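Local coordinates for protein acyl-ACP thioesterase (Bacteroides thetaiotaomicron, PDB 2ESS) that probably hydrolyses the thioester of fatty acyl-acyl carrier proteins to release free fatty acids, and is seen with bound calcium, at residues Glu5-Thr10 with Val136-Asp141; Arg46-Ala51 with Gly132-Asp137; Ser80-Val85 with Asn96-Asp101; Arg90-Arg95 with Val113-Asn118. All coordinates share one frame; numbering follows the deposited sequence.

In the fold
The four contacts lie in and around the N-terminal hot-dog domain. Contacts 3 and 4 share strand 92-100, pairing it with 78-88 on one side and 106-118 on the other; R95 NH1 of contact 4 lies 2.9 Å from T83 OG1 of contact 3. Contact 1 meets the same sheet, since its strand 9-14 neighbours 78-88 and its C140 N lies 2.8 Å from V85 O. Contacts 1 and 2 overlap in V136 and D137, and Y138 CE1 packs 3.5 Å from R46 CD. Bound pentanediol, probably from the crystallisation liquor, lies about 3 Å from the R95 side chain and about 4 Å from that of F48. The W114 side chain is about 9 Å from a calcium ion.

Contact 1. Residues Glu5-Thr10 with Val136-Asp141; sequences ENKIGT and VDYICD
K7, in the 3-10 turn just before strand 9-14, reaches across the loop V136-D141 in a surface contact beside the edge of the N-terminal sheet. Its CG stands anti to the carbonyl carbon (chi1 -59°), and from there the chain runs extended over the loop backbone. The methylenes do the packing: CB rests 3.9 Å from C140 CB, CD passes 3.4 Å from I139 O, and CE comes 3.6 Å from D137 O. NZ at the far end donates to I139 O at 2.8 Å, approaching nearly along the C=O axis with a C=O...N angle of 161°. A lysine suits this place because its long aliphatic stem can cover the loop while the ammonium group finds polar partners beyond it; outside the two segments, E4 forms a salt bridge with K7 NZ. Nearby, the edge of the Y138 ring is turned to K7 CA, close to the ring plane. A water joins the two backbones, donating to K7 O at 2.9 Å and to Y138 O at 2.6 Å. The more buried end is apolar, where I8 CG1 meets C140 SG at 4.0 Å. G9 and C140 both form backbone hydrogen bonds to strand 78-88, with T83 and V85. The contact thus joins the N-terminal turn to a long connecting loop at the border of the hot-dog domain's antiparallel sheet.

Contact 2. Residues Arg46-Ala51 with Gly132-Asp137; sequences RGFGIA and GGSIVD
I135 packs over the face of the F48 ring where the central helix of the N-terminal hot-dog domain, 28-45, ends in a Schellman motif. G47 is its C-prime residue, at a positive phi of 78° that glycine adopts without strain, with F48 N paired to A43 O and G47 N to S44 O. The tight part lies just beyond this turn. I135 CG1 sits 3.6 Å above the F48 ring plane, over the ring centre, in a CH-pi contact, and I135 CD1 continues the cover at 3.5 Å from F48 CD1. The two side chains cross at about a right angle. F48 CG stands between its own backbone N and carbonyl carbon (chi1 60°), the crowded position, which sets CG on the side of the 132-137 loop. At the ring edge, in its plane, lies S134 OG, 3.6 Å from F48 CD2. I135 also touches W60 and T93; isoleucine suits the place because its CG1-CD1 arm can lie over the phenyl face.

The other side is polar and more open, leading to the exposed glycines G132 and G133. Serine fits the border between the two: its short hydroxyl donates to R46 O at 2.7 Å, the donor OG lying 22° out of the plane of the R46 carbonyl, and so ties the loop to the helix end. The guanidinium of R46 turns back instead, its NH1 bonding to H42 O. Last, a single water spans the two backbones, donating to G47 O at 2.9 Å and accepting from S134 N at 3.2 Å.

Contact 3. Residues Ser80-Val85 with Asn96-Asp101; sequences SVQTWV and NFAVID
W84 lays the face of its indole against N96 CB, and the side chains of these two strands sort onto two faces of the sheet. On the face of W84, N96 and A98, N96 CB lies 3.4 Å above the indole plane, offset toward the rim, while the N96 amide is turned 86° from the ring. W84 CG sits between its backbone N and carbonyl carbon (chi1 63°), which turns CG toward the neighbouring strand; the indole then lies with CH2 4.1 Å from A98 CB. A water in the plane of the indole edge accepts from W84 NE1 at 3.2 Å and from N96 ND2 at 2.7 Å, giving the two groups a shared acceptor. An alanine in place of W84 would probably leave N96 CB and A98 CB without their aromatic cover and that water without one of its two donors. Further along this face, Q82 and I100 cross obliquely, Q82 OE1 lying 3.8 Å from I100 CD1.

On the other face T83 and F97 lie side by side, pointing the same way, and T83 OG1 packs 3.2 Å from F97 CE2. The hydroxyl donates to N96 O at 3.0 Å, while W84 N reaches that oxygen at 3.1 Å from the opposite face of the carbonyl plane. Threonine fits here because OG1 can donate to N96 O and still accept from R95 NH1. V81 and F97 supply apolar surface on this face, and both touch L35 of helix 28-45. With strand directions 163° apart and backbone bonds in pairs at S80, Q82 and W84, this is the antiparallel hairpin of a hot-dog fold, wrapped against its central helix.

Contact 4. Residues Arg90-Arg95 with Val113-Asn118; sequences RLFTDR and VWAMIN
The ring of F92 turns an edge to W114 O, which lies near its plane, and the W114 indole in turn has T93 O at its edge, in plane, 3.7 Å from CD1. Other groups meet the rings obliquely. V113 CG1 is 3.6 Å from F92 CD1, and A115 CB is 4.0 Å from F92 CE1. At the indole, R95 CB is 4.0 Å from W114 NE1, whose hydrogen-bond partner is S112 OG. F92 CG is anti to the carbonyl carbon (chi1 -61°), which sends CG toward the partner strand. Valine offers a methyl for the ring to pack on, and alanine is small enough to leave the ring space. An alanine in place of F92 would probably open a gap beside V113 CG1 and A115 CB. On the same face D94 and V113 run side by side, with D94 OD1 3.6 Å from V113 CG2.

Between the strands, T93 N donates to W114 O at 2.9 Å, and W114 N returns the bond to T93 O at 2.9 Å. Beyond T93, a water donates to L91 O and to the O of selenomethionine M116. The T93 and W114 side chains lie on the other face, where W114 touches L36 of helix 28-45. R95 bonds through NH2 to H42 ND1 and through NE to bound pentanediol. With strand directions 149° apart, the pair forms a twisted antiparallel hairpin in the curved sheet of the N-terminal hot-dog domain.

Contact 1. Residues Glu5-Thr10 with Val136-Asp141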
loop_
_atom_site.group_PDB
_atom_site.type_symbol
_atom_site.label_atom_id
_atom_site.label_comp_id
_atom_site.label_asym_id
_atom_site.label_seq_id
_atom_site.Cartn_x
_atom_site.Cartn_y
_atom_site.Cartn_z
ATOM N N GLU A 5 -30.044 -3.825 -9.555
ATOM C CA GLU A 5 -28.988 -4.699 -9.030
ATOM C C GLU A 5 -27.885 -4.984 -10.065
ATOM O O GLU A 5 -26.715 -5.072 -9.708
ATOM C CB GLU A 5 -29.589 -6.022 -8.542
ATOM N N ASN A 6 -28.270 -5.145 -11.333
ATOM C CA ASN A 6 -27.324 -5.478 -12.429
ATOM C C ASN A 6 -26.299 -4.376 -12.805
ATOM O O ASN A 6 -25.289 -4.650 -13.439
ATOM C CB ASN A 6 -28.105 -5.862 -13.698
ATOM C CG ASN A 6 -28.759 -7.233 -13.612
ATOM O OD1 ASN A 6 -28.282 -8.136 -12.915
ATOM N ND2 ASN A 6 -29.853 -7.399 -14.346
ATOM N N LYS A 7 -26.576 -3.141 -12.414
ATOM C CA LYS A 7 -25.684 -2.005 -12.659
ATOM C C LYS A 7 -24.616 -1.840 -11.583
ATOM O O LYS A 7 -23.758 -0.991 -11.708
ATOM C CB LYS A 7 -26.507 -0.727 -12.714
ATOM C CG LYS A 7 -27.566 -0.744 -13.794
ATOM C CD LYS A 7 -28.624 0.283 -13.548
ATOM C CE LYS A 7 -29.572 0.385 -14.732
ATOM N NZ LYS A 7 -30.471 1.560 -14.584
ATOM N N ILE A 8 -24.701 -2.638 -10.523
ATOM C CA ILE A 8 -23.748 -2.643 -9.409
ATOM C C ILE A 8 -22.591 -3.613 -9.667
ATOM O O ILE A 8 -22.784 -4.741 -10.088
ATOM C CB ILE A 8 -24.463 -2.990 -8.052
ATOM C CG1 ILE A 8 -25.589 -1.989 -7.793
ATOM C CG2 ILE A 8 -23.474 -2.979 -6.899
ATOM C CD1 ILE A 8 -26.606 -2.439 -6.734
ATOM N N GLY A 9 -21.373 -3.146 -9.464
ATOM C CA GLY A 9 -20.226 -4.004 -9.425
ATOM C C GLY A 9 -19.912 -4.362 -7.982
ATOM O O GLY A 9 -19.882 -3.487 -7.116
ATOM N N THR A 10 -19.610 -5.630 -7.744
ATOM C CA THR A 10 -19.243 -6.143 -6.411
ATOM C C THR A 10 -17.886 -6.836 -6.436
ATOM O O THR A 10 -17.653 -7.708 -7.246
ATOM C CB THR A 10 -20.301 -7.182 -5.877
ATOM O OG1 THR A 10 -21.626 -6.643 -6.009
ATOM C CG2 THR A 10 -20.002 -7.577 -4.401
ATOM N N VAL A 136 -24.499 6.388 -19.233
ATOM C CA VAL A 136 -25.850 6.753 -18.856
ATOM C C VAL A 136 -26.707 5.529 -18.644
ATOM O O VAL A 136 -27.625 5.564 -17.828
ATOM C CB VAL A 136 -26.520 7.701 -19.884
ATOM C CG1 VAL A 136 -27.988 7.805 -19.598
ATOM C CG2 VAL A 136 -25.858 9.070 -19.844
ATOM N N ASP A 137 -26.383 4.444 -19.357
ATOM C CA ASP A 137 -27.066 3.177 -19.221
ATOM C C ASP A 137 -26.907 2.534 -17.837
ATOM O O ASP A 137 -27.657 1.630 -17.486
ATOM C CB ASP A 137 -26.590 2.195 -20.306
ATOM C CG ASP A 137 -26.748 2.746 -21.738
ATOM O OD1 ASP A 137 -27.629 3.591 -22.007
ATOM O OD2 ASP A 137 -25.968 2.333 -22.612
ATOM N N TYR A 138 -25.939 3.004 -17.048
ATOM C CA TYR A 138 -25.616 2.390 -15.768
ATOM C C TYR A 138 -26.008 3.248 -14.546
ATOM O O TYR A 138 -25.722 2.873 -13.398
ATOM C CB TYR A 138 -24.136 2.024 -15.732
ATOM C CG TYR A 138 -23.814 0.895 -16.695
ATOM C CD1 TYR A 138 -24.034 -0.441 -16.337
ATOM C CD2 TYR A 138 -23.317 1.168 -17.957
ATOM C CE1 TYR A 138 -23.745 -1.468 -17.233
ATOM C CE2 TYR A 138 -23.060 0.181 -18.853
ATOM C CZ TYR A 138 -23.256 -1.138 -18.493
ATOM O OH TYR A 138 -22.947 -2.114 -19.407
ATOM N N ILE A 139 -26.704 4.359 -14.785
ATOM C CA ILE A 139 -27.240 5.167 -13.682
ATOM C C ILE A 139 -28.190 4.306 -12.836
ATOM O O ILE A 139 -29.089 3.662 -13.355
ATOM C CB ILE A 139 -27.938 6.452 -14.181
ATOM C CG1 ILE A 139 -26.890 7.434 -14.711
ATOM C CG2 ILE A 139 -28.744 7.095 -13.038
ATOM C CD1 ILE A 139 -27.384 8.393 -15.733
ATOM N N CYS A 140 -27.972 4.305 -11.527
ATOM C CA CYS A 140 -28.510 3.316 -10.659
ATOM C C CYS A 140 -29.000 4.014 -9.390
ATOM O O CYS A 140 -28.316 4.904 -8.843
ATOM C CB CYS A 140 -27.381 2.316 -10.355
ATOM S SG CYS A 140 -27.683 1.115 -9.062
ATOM N N ASP A 141 -30.154 3.559 -8.913
ATOM C CA ASP A 141 -30.848 4.150 -7.765
ATOM C C ASP A 141 -30.526 3.484 -6.413
ATOM O O ASP A 141 -31.217 3.721 -5.433
ATOM C CB ASP A 141 -32.379 4.124 -8.014
ATOM C CG ASP A 141 -32.986 2.702 -7.973
ATOM O OD1 ASP A 141 -32.252 1.685 -7.817
ATOM O OD2 ASP A 141 -34.227 2.599 -8.103
HETATM O O HOH W 1 -23.706 1.858 -12.116
#

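Contact 2. Residues Arg46-Ala51 with Gly132-Asp137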
loop_
_atom_site.group_PDB
_atom_site.type_symbol
_atom_site.label_atom_id
_atom_site.label_comp_id
_atom_site.label_asym_id
_atom_site.label_seq_id
_atom_site.Cartn_x
_atom_site.Cartn_y
_atom_site.Cartn_z
ATOM N N ARG A 46 -17.282 -1.684 -18.382
ATOM C CA ARG A 46 -18.500 -1.265 -19.064
ATOM C C ARG A 46 -18.227 -0.217 -20.110
ATOM O O ARG A 46 -19.153 0.327 -20.688
ATOM C CB ARG A 46 -19.491 -0.729 -18.033
ATOM C CG ARG A 46 -20.076 -1.816 -17.179
ATOM C CD ARG A 46 -20.529 -1.275 -15.877
ATOM N NE ARG A 46 -21.034 -2.322 -15.005
ATOM C CZ ARG A 46 -20.278 -3.195 -14.340
ATOM N NH1 ARG A 46 -18.949 -3.172 -14.396
ATOM N NH2 ARG A 46 -20.863 -4.096 -13.582
ATOM N N GLY A 47 -16.958 0.084 -20.344
ATOM C CA GLY A 47 -16.562 0.954 -21.476
ATOM C C GLY A 47 -16.763 2.435 -21.250
ATOM O O GLY A 47 -17.004 3.174 -22.199
ATOM N N PHE A 48 -16.643 2.904 -20.010
ATOM C CA PHE A 48 -16.681 4.335 -19.757
ATOM C C PHE A 48 -15.578 4.808 -18.818
ATOM O O PHE A 48 -15.675 5.878 -18.213
ATOM C CB PHE A 48 -18.065 4.826 -19.294
ATOM C CG PHE A 48 -18.594 4.214 -18.032
ATOM C CD1 PHE A 48 -18.222 4.709 -16.777
ATOM C CD2 PHE A 48 -19.538 3.185 -18.100
ATOM C CE1 PHE A 48 -18.766 4.182 -15.634
ATOM C CE2 PHE A 48 -20.092 2.623 -16.943
ATOM C CZ PHE A 48 -19.705 3.127 -15.708
ATOM N N GLY A 49 -14.529 4.011 -18.740
ATOM C CA GLY A 49 -13.358 4.318 -17.976
ATOM C C GLY A 49 -12.363 5.228 -18.683
ATOM O O GLY A 49 -12.603 5.748 -19.778
ATOM N N ILE A 50 -11.234 5.449 -18.016
ATOM C CA ILE A 50 -10.216 6.348 -18.519
ATOM C C ILE A 50 -9.759 5.971 -19.948
ATOM O O ILE A 50 -9.669 6.826 -20.819
ATOM C CB ILE A 50 -9.016 6.411 -17.529
ATOM C CG1 ILE A 50 -9.465 7.154 -16.256
ATOM C CG2 ILE A 50 -7.793 7.146 -18.197
ATOM C CD1 ILE A 50 -8.418 7.350 -15.177
ATOM N N ALA A 51 -9.500 4.690 -20.181
ATOM C CA ALA A 51 -9.030 4.204 -21.491
ATOM C C ALA A 51 -9.938 4.661 -22.647
ATOM O O ALA A 51 -9.454 5.168 -23.649
ATOM C CB ALA A 51 -8.899 2.658 -21.479
ATOM N N GLY A 132 -23.079 9.383 -26.411
ATOM C CA GLY A 132 -22.597 8.393 -27.379
ATOM C C GLY A 132 -21.981 7.212 -26.654
ATOM O O GLY A 132 -21.848 6.124 -27.216
ATOM N N GLY A 133 -21.619 7.445 -25.391
ATOM C CA GLY A 133 -21.069 6.416 -24.529
ATOM C C GLY A 133 -22.083 5.533 -23.823
ATOM O O GLY A 133 -23.294 5.596 -24.055
ATOM N N SER A 134 -21.557 4.712 -22.936
ATOM C CA SER A 134 -22.352 3.744 -22.249
ATOM C C SER A 134 -22.703 4.178 -20.816
ATOM O O SER A 134 -23.484 3.517 -20.167
ATOM C CB SER A 134 -21.568 2.435 -22.222
ATOM O OG SER A 134 -20.327 2.593 -21.557
ATOM N N ILE A 135 -22.123 5.256 -20.312
ATOM C CA ILE A 135 -22.240 5.528 -18.858
ATOM C C ILE A 135 -23.702 5.721 -18.408
ATOM O O ILE A 135 -24.089 5.261 -17.341
ATOM C CB ILE A 135 -21.337 6.690 -18.378
ATOM C CG1 ILE A 135 -21.269 6.738 -16.839
ATOM C CG2 ILE A 135 -21.765 8.026 -18.953
ATOM C CD1 ILE A 135 -20.167 7.589 -16.281
ATOM N N VAL A 136 -24.499 6.388 -19.233
ATOM C CA VAL A 136 -25.850 6.753 -18.856
ATOM C C VAL A 136 -26.707 5.529 -18.644
ATOM O O VAL A 136 -27.625 5.564 -17.828
ATOM C CB VAL A 136 -26.520 7.701 -19.884
ATOM C CG1 VAL A 136 -27.988 7.805 -19.598
ATOM C CG2 VAL A 136 -25.858 9.070 -19.844
ATOM N N ASP A 137 -26.383 4.444 -19.357
ATOM C CA ASP A 137 -27.066 3.177 -19.221
ATOM C C ASP A 137 -26.907 2.534 -17.837
ATOM O O ASP A 137 -27.657 1.630 -17.486
ATOM C CB ASP A 137 -26.590 2.195 -20.306
ATOM C CG ASP A 137 -26.748 2.746 -21.738
ATOM O OD1 ASP A 137 -27.629 3.591 -22.007
ATOM O OD2 ASP A 137 -25.968 2.333 -22.612
HETATM O O HOH W 2 -18.427 5.563 -23.015
#

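Contact 3. Residues Ser80-Val85 with Asn96-Asp101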
loop_
_atom_site.group_PDB
_atom_site.type_symbol
_atom_site.label_atom_id
_atom_site.label_comp_id
_atom_site.label_asym_id
_atom_site.label_seq_id
_atom_site.Cartn_x
_atom_site.Cartn_y
_atom_site.Cartn_z
ATOM N N SER A 80 -16.206 -6.831 1.171
ATOM C CA SER A 80 -16.461 -6.512 -0.229
ATOM C C SER A 80 -16.884 -5.066 -0.410
ATOM O O SER A 80 -17.301 -4.389 0.553
ATOM C CB SER A 80 -17.485 -7.494 -0.818
ATOM O OG SER A 80 -18.674 -7.386 -0.120
ATOM N N VAL A 81 -16.731 -4.617 -1.647
ATOM C CA VAL A 81 -17.096 -3.282 -2.050
ATOM C C VAL A 81 -18.101 -3.397 -3.194
ATOM O O VAL A 81 -17.895 -4.154 -4.165
ATOM C CB VAL A 81 -15.856 -2.506 -2.497
ATOM C CG1 VAL A 81 -16.240 -1.119 -3.071
ATOM C CG2 VAL A 81 -14.839 -2.412 -1.364
ATOM N N GLN A 82 -19.187 -2.650 -3.084
ATOM C CA GLN A 82 -20.135 -2.476 -4.184
ATOM C C GLN A 82 -20.003 -1.029 -4.645
ATOM O O GLN A 82 -19.797 -0.133 -3.836
ATOM C CB GLN A 82 -21.566 -2.752 -3.740
ATOM C CG GLN A 82 -21.907 -4.218 -3.623
ATOM C CD GLN A 82 -23.208 -4.443 -2.926
ATOM O OE1 GLN A 82 -23.765 -3.542 -2.320
ATOM N NE2 GLN A 82 -23.699 -5.650 -3.007
ATOM N N THR A 83 -20.153 -0.816 -5.944
ATOM C CA THR A 83 -20.074 0.514 -6.514
ATOM C C THR A 83 -21.012 0.632 -7.712
ATOM O O THR A 83 -21.313 -0.351 -8.404
ATOM C CB THR A 83 -18.612 0.847 -6.907
ATOM O OG1 THR A 83 -18.558 2.207 -7.319
ATOM C CG2 THR A 83 -18.082 -0.111 -7.992
ATOM N N TRP A 84 -21.469 1.853 -7.943
ATOM C CA TRP A 84 -22.431 2.137 -8.972
ATOM C C TRP A 84 -22.407 3.639 -9.228
ATOM O O TRP A 84 -21.965 4.421 -8.377
ATOM C CB TRP A 84 -23.846 1.688 -8.534
ATOM C CG TRP A 84 -24.365 2.400 -7.341
ATOM C CD1 TRP A 84 -25.112 3.541 -7.324
ATOM C CD2 TRP A 84 -24.156 2.033 -5.977
ATOM N NE1 TRP A 84 -25.371 3.910 -6.031
ATOM C CE2 TRP A 84 -24.796 2.994 -5.185
ATOM C CE3 TRP A 84 -23.472 0.983 -5.350
ATOM C CZ2 TRP A 84 -24.802 2.929 -3.804
ATOM C CZ3 TRP A 84 -23.469 0.921 -3.989
ATOM C CH2 TRP A 84 -24.130 1.891 -3.221
ATOM N N VAL A 85 -22.870 4.010 -10.407
ATOM C CA VAL A 85 -23.060 5.389 -10.812
ATOM C C VAL A 85 -24.409 5.872 -10.378
ATOM O O VAL A 85 -25.418 5.302 -10.754
ATOM C CB VAL A 85 -22.925 5.547 -12.356
ATOM C CG1 VAL A 85 -23.187 7.000 -12.814
ATOM C CG2 VAL A 85 -21.541 5.106 -12.803
ATOM N N ASN A 96 -20.990 6.109 -6.209
ATOM C CA ASN A 96 -21.206 5.747 -4.799
ATOM C C ASN A 96 -20.745 4.354 -4.543
ATOM O O ASN A 96 -20.489 3.568 -5.495
ATOM C CB ASN A 96 -22.663 5.941 -4.419
ATOM C CG ASN A 96 -23.070 7.407 -4.464
ATOM O OD1 ASN A 96 -22.221 8.310 -4.551
ATOM N ND2 ASN A 96 -24.354 7.642 -4.459
ATOM N N PHE A 97 -20.567 4.075 -3.264
ATOM C CA PHE A 97 -19.991 2.807 -2.785
ATOM C C PHE A 97 -20.690 2.343 -1.505
ATOM O O PHE A 97 -21.186 3.158 -0.704
ATOM C CB PHE A 97 -18.501 2.932 -2.440
ATOM C CG PHE A 97 -17.659 3.468 -3.523
ATOM C CD1 PHE A 97 -17.484 4.835 -3.657
ATOM C CD2 PHE A 97 -16.989 2.607 -4.393
ATOM C CE1 PHE A 97 -16.667 5.336 -4.658
ATOM C CE2 PHE A 97 -16.193 3.096 -5.382
ATOM C CZ PHE A 97 -16.039 4.465 -5.533
ATOM N N ALA A 98 -20.733 1.025 -1.334
ATOM C CA ALA A 98 -21.103 0.409 -0.058
ATOM C C ALA A 98 -19.960 -0.548 0.313
ATOM O O ALA A 98 -19.317 -1.157 -0.546
ATOM C CB ALA A 98 -22.431 -0.326 -0.170
ATOM N N VAL A 99 -19.640 -0.623 1.589
ATOM C CA VAL A 99 -18.655 -1.596 2.086
ATOM C C VAL A 99 -19.388 -2.624 2.929
ATOM O O VAL A 99 -20.180 -2.266 3.820
ATOM C CB VAL A 99 -17.570 -0.877 2.935
ATOM C CG1 VAL A 99 -16.499 -1.879 3.431
ATOM C CG2 VAL A 99 -16.951 0.264 2.080
ATOM N N ILE A 100 -19.107 -3.902 2.666
ATOM C CA ILE A 100 -19.855 -4.997 3.250
ATOM C C ILE A 100 -18.883 -5.876 4.004
ATOM O O ILE A 100 -17.836 -6.244 3.477
ATOM C CB ILE A 100 -20.629 -5.823 2.191
ATOM C CG1 ILE A 100 -21.660 -4.948 1.466
ATOM C CG2 ILE A 100 -21.399 -6.940 2.843
ATOM C CD1 ILE A 100 -21.113 -4.181 0.344
ATOM N N ASP A 101 -19.229 -6.197 5.233
ATOM C CA ASP A 101 -18.313 -6.957 6.107
ATOM C C ASP A 101 -18.406 -8.463 5.835
ATOM O O ASP A 101 -19.152 -8.877 4.960
ATOM C CB ASP A 101 -18.528 -6.592 7.585
ATOM C CG ASP A 101 -19.713 -7.312 8.244
ATOM O OD1 ASP A 101 -20.441 -8.122 7.604
ATOM O OD2 ASP A 101 -19.889 -7.062 9.463
HETATM O O HOH W 3 -18.565 -9.349 2.285
HETATM O O HOH W 4 -26.669 6.180 -4.205
#

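Contact 4. Residues Arg90-Arg95 with Val113-Asn118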
loop_
_atom_site.group_PDB
_atom_site.type_symbol
_atom_site.label_atom_id
_atom_site.label_comp_id
_atom_site.label_asym_id
_atom_site.label_seq_id
_atom_site.Cartn_x
_atom_site.Cartn_y
_atom_site.Cartn_z
ATOM N N ARG A 90 -23.805 17.339 -16.151
ATOM C CA ARG A 90 -23.064 17.952 -17.273
ATOM C C ARG A 90 -21.576 18.053 -17.011
ATOM O O ARG A 90 -20.760 17.768 -17.890
ATOM C CB ARG A 90 -23.607 19.332 -17.605
ATOM C CG ARG A 90 -25.001 19.325 -18.249
ATOM C CD ARG A 90 -25.114 18.385 -19.459
ATOM N NE ARG A 90 -23.957 18.525 -20.341
ATOM C CZ ARG A 90 -23.798 19.499 -21.233
ATOM N NH1 ARG A 90 -24.750 20.429 -21.387
ATOM N NH2 ARG A 90 -22.684 19.527 -21.983
ATOM N N LEU A 91 -21.209 18.412 -15.784
ATOM C CA LEU A 91 -19.798 18.643 -15.447
ATOM C C LEU A 91 -19.166 17.591 -14.546
ATOM O O LEU A 91 -17.934 17.498 -14.467
ATOM C CB LEU A 91 -19.643 20.072 -14.832
ATOM C CG LEU A 91 -20.142 21.205 -15.738
ATOM C CD1 LEU A 91 -20.282 22.541 -14.990
ATOM C CD2 LEU A 91 -19.240 21.326 -16.948
ATOM N N PHE A 92 -19.987 16.781 -13.874
ATOM C CA PHE A 92 -19.486 15.797 -12.914
ATOM C C PHE A 92 -20.286 14.507 -12.925
ATOM O O PHE A 92 -21.471 14.514 -13.248
ATOM C CB PHE A 92 -19.581 16.336 -11.482
ATOM C CG PHE A 92 -18.788 17.572 -11.235
ATOM C CD1 PHE A 92 -17.442 17.496 -10.883
ATOM C CD2 PHE A 92 -19.396 18.824 -11.356
ATOM C CE1 PHE A 92 -16.726 18.659 -10.644
ATOM C CE2 PHE A 92 -18.685 19.987 -11.120
ATOM C CZ PHE A 92 -17.351 19.905 -10.780
ATOM N N THR A 93 -19.638 13.420 -12.509
ATOM C CA THR A 93 -20.303 12.151 -12.262
ATOM C C THR A 93 -20.155 11.782 -10.804
ATOM O O THR A 93 -19.066 11.917 -10.252
ATOM C CB THR A 93 -19.707 11.038 -13.137
ATOM O OG1 THR A 93 -20.016 11.355 -14.486
ATOM C CG2 THR A 93 -20.300 9.681 -12.807
ATOM N N ASP A 94 -21.266 11.377 -10.198
ATOM C CA ASP A 94 -21.294 10.926 -8.805
ATOM C C ASP A 94 -21.299 9.394 -8.805
ATOM O O ASP A 94 -22.217 8.774 -9.320
ATOM C CB ASP A 94 -22.526 11.475 -8.087
ATOM C CG ASP A 94 -22.509 13.003 -7.961
ATOM O OD1 ASP A 94 -21.435 13.659 -8.130
ATOM O OD2 ASP A 94 -23.603 13.554 -7.733
ATOM N N ARG A 95 -20.250 8.811 -8.250
ATOM C CA ARG A 95 -20.112 7.387 -8.083
ATOM C C ARG A 95 -20.135 7.057 -6.584
ATOM O O ARG A 95 -19.385 7.645 -5.796
ATOM C CB ARG A 95 -18.804 6.893 -8.643
ATOM C CG ARG A 95 -18.515 5.463 -8.187
ATOM C CD ARG A 95 -17.365 4.819 -8.857
ATOM N NE ARG A 95 -17.493 4.550 -10.296
ATOM C CZ ARG A 95 -18.151 3.552 -10.855
ATOM N NH1 ARG A 95 -18.933 2.755 -10.149
ATOM N NH2 ARG A 95 -18.107 3.414 -12.173
ATOM N N VAL A 113 -16.917 12.164 -6.431
ATOM C CA VAL A 113 -17.359 13.142 -7.443
ATOM C C VAL A 113 -16.179 13.294 -8.396
ATOM O O VAL A 113 -15.045 13.516 -7.972
ATOM C CB VAL A 113 -17.762 14.507 -6.837
ATOM C CG1 VAL A 113 -18.136 15.548 -7.965
ATOM C CG2 VAL A 113 -18.876 14.335 -5.749
ATOM N N TRP A 114 -16.456 13.078 -9.666
ATOM C CA TRP A 114 -15.417 13.014 -10.711
ATOM C C TRP A 114 -15.728 14.042 -11.773
ATOM O O TRP A 114 -16.866 14.117 -12.233
ATOM C CB TRP A 114 -15.409 11.622 -11.376
ATOM C CG TRP A 114 -15.132 10.514 -10.422
ATOM C CD1 TRP A 114 -15.998 9.955 -9.528
ATOM C CD2 TRP A 114 -13.899 9.844 -10.258
ATOM N NE1 TRP A 114 -15.363 9.004 -8.817
ATOM C CE2 TRP A 114 -14.075 8.896 -9.253
ATOM C CE3 TRP A 114 -12.656 9.930 -10.900
ATOM C CZ2 TRP A 114 -13.058 8.028 -8.857
ATOM C CZ3 TRP A 114 -11.644 9.092 -10.485
ATOM C CH2 TRP A 114 -11.851 8.161 -9.478
ATOM N N ALA A 115 -14.723 14.796 -12.219
ATOM C CA ALA A 115 -14.913 15.699 -13.351
ATOM C C ALA A 115 -14.426 14.991 -14.626
ATOM O O ALA A 115 -13.582 14.138 -14.569
ATOM C CB ALA A 115 -14.146 17.020 -13.167
HETATM N N MSE A 116 -14.991 15.350 -15.763
HETATM C CA MSE A 116 -14.418 14.962 -17.064
HETATM C C MSE A 116 -13.786 16.179 -17.723
HETATM O O MSE A 116 -14.441 17.185 -17.873
HETATM C CB MSE A 116 -15.461 14.399 -17.990
HETATM C CG MSE A 116 -14.890 14.214 -19.377
HETATM SE SE MSE A 116 -15.953 13.095 -20.496
HETATM C CE MSE A 116 -17.898 13.127 -19.334
ATOM N N ILE A 117 -12.521 16.094 -18.092
ATOM C CA ILE A 117 -11.838 17.246 -18.684
ATOM C C ILE A 117 -11.241 16.885 -20.034
ATOM O O ILE A 117 -10.800 15.740 -20.252
ATOM C CB ILE A 117 -10.720 17.828 -17.757
ATOM C CG1 ILE A 117 -9.540 16.887 -17.619
ATOM C CG2 ILE A 117 -11.262 18.141 -16.347
ATOM C CD1 ILE A 117 -8.265 17.610 -17.288
ATOM N N ASN A 118 -11.239 17.870 -20.927
ATOM C CA ASN A 118 -10.548 17.767 -22.194
ATOM C C ASN A 118 -9.048 17.786 -21.948
ATOM O O ASN A 118 -8.540 18.627 -21.200
ATOM C CB ASN A 118 -10.979 18.907 -23.110
ATOM C CG ASN A 118 -10.359 18.808 -24.475
ATOM O OD1 ASN A 118 -9.183 19.053 -24.636
ATOM N ND2 ASN A 118 -11.142 18.432 -25.452
HETATM O O HOH W 5 -16.020 18.486 -16.015
#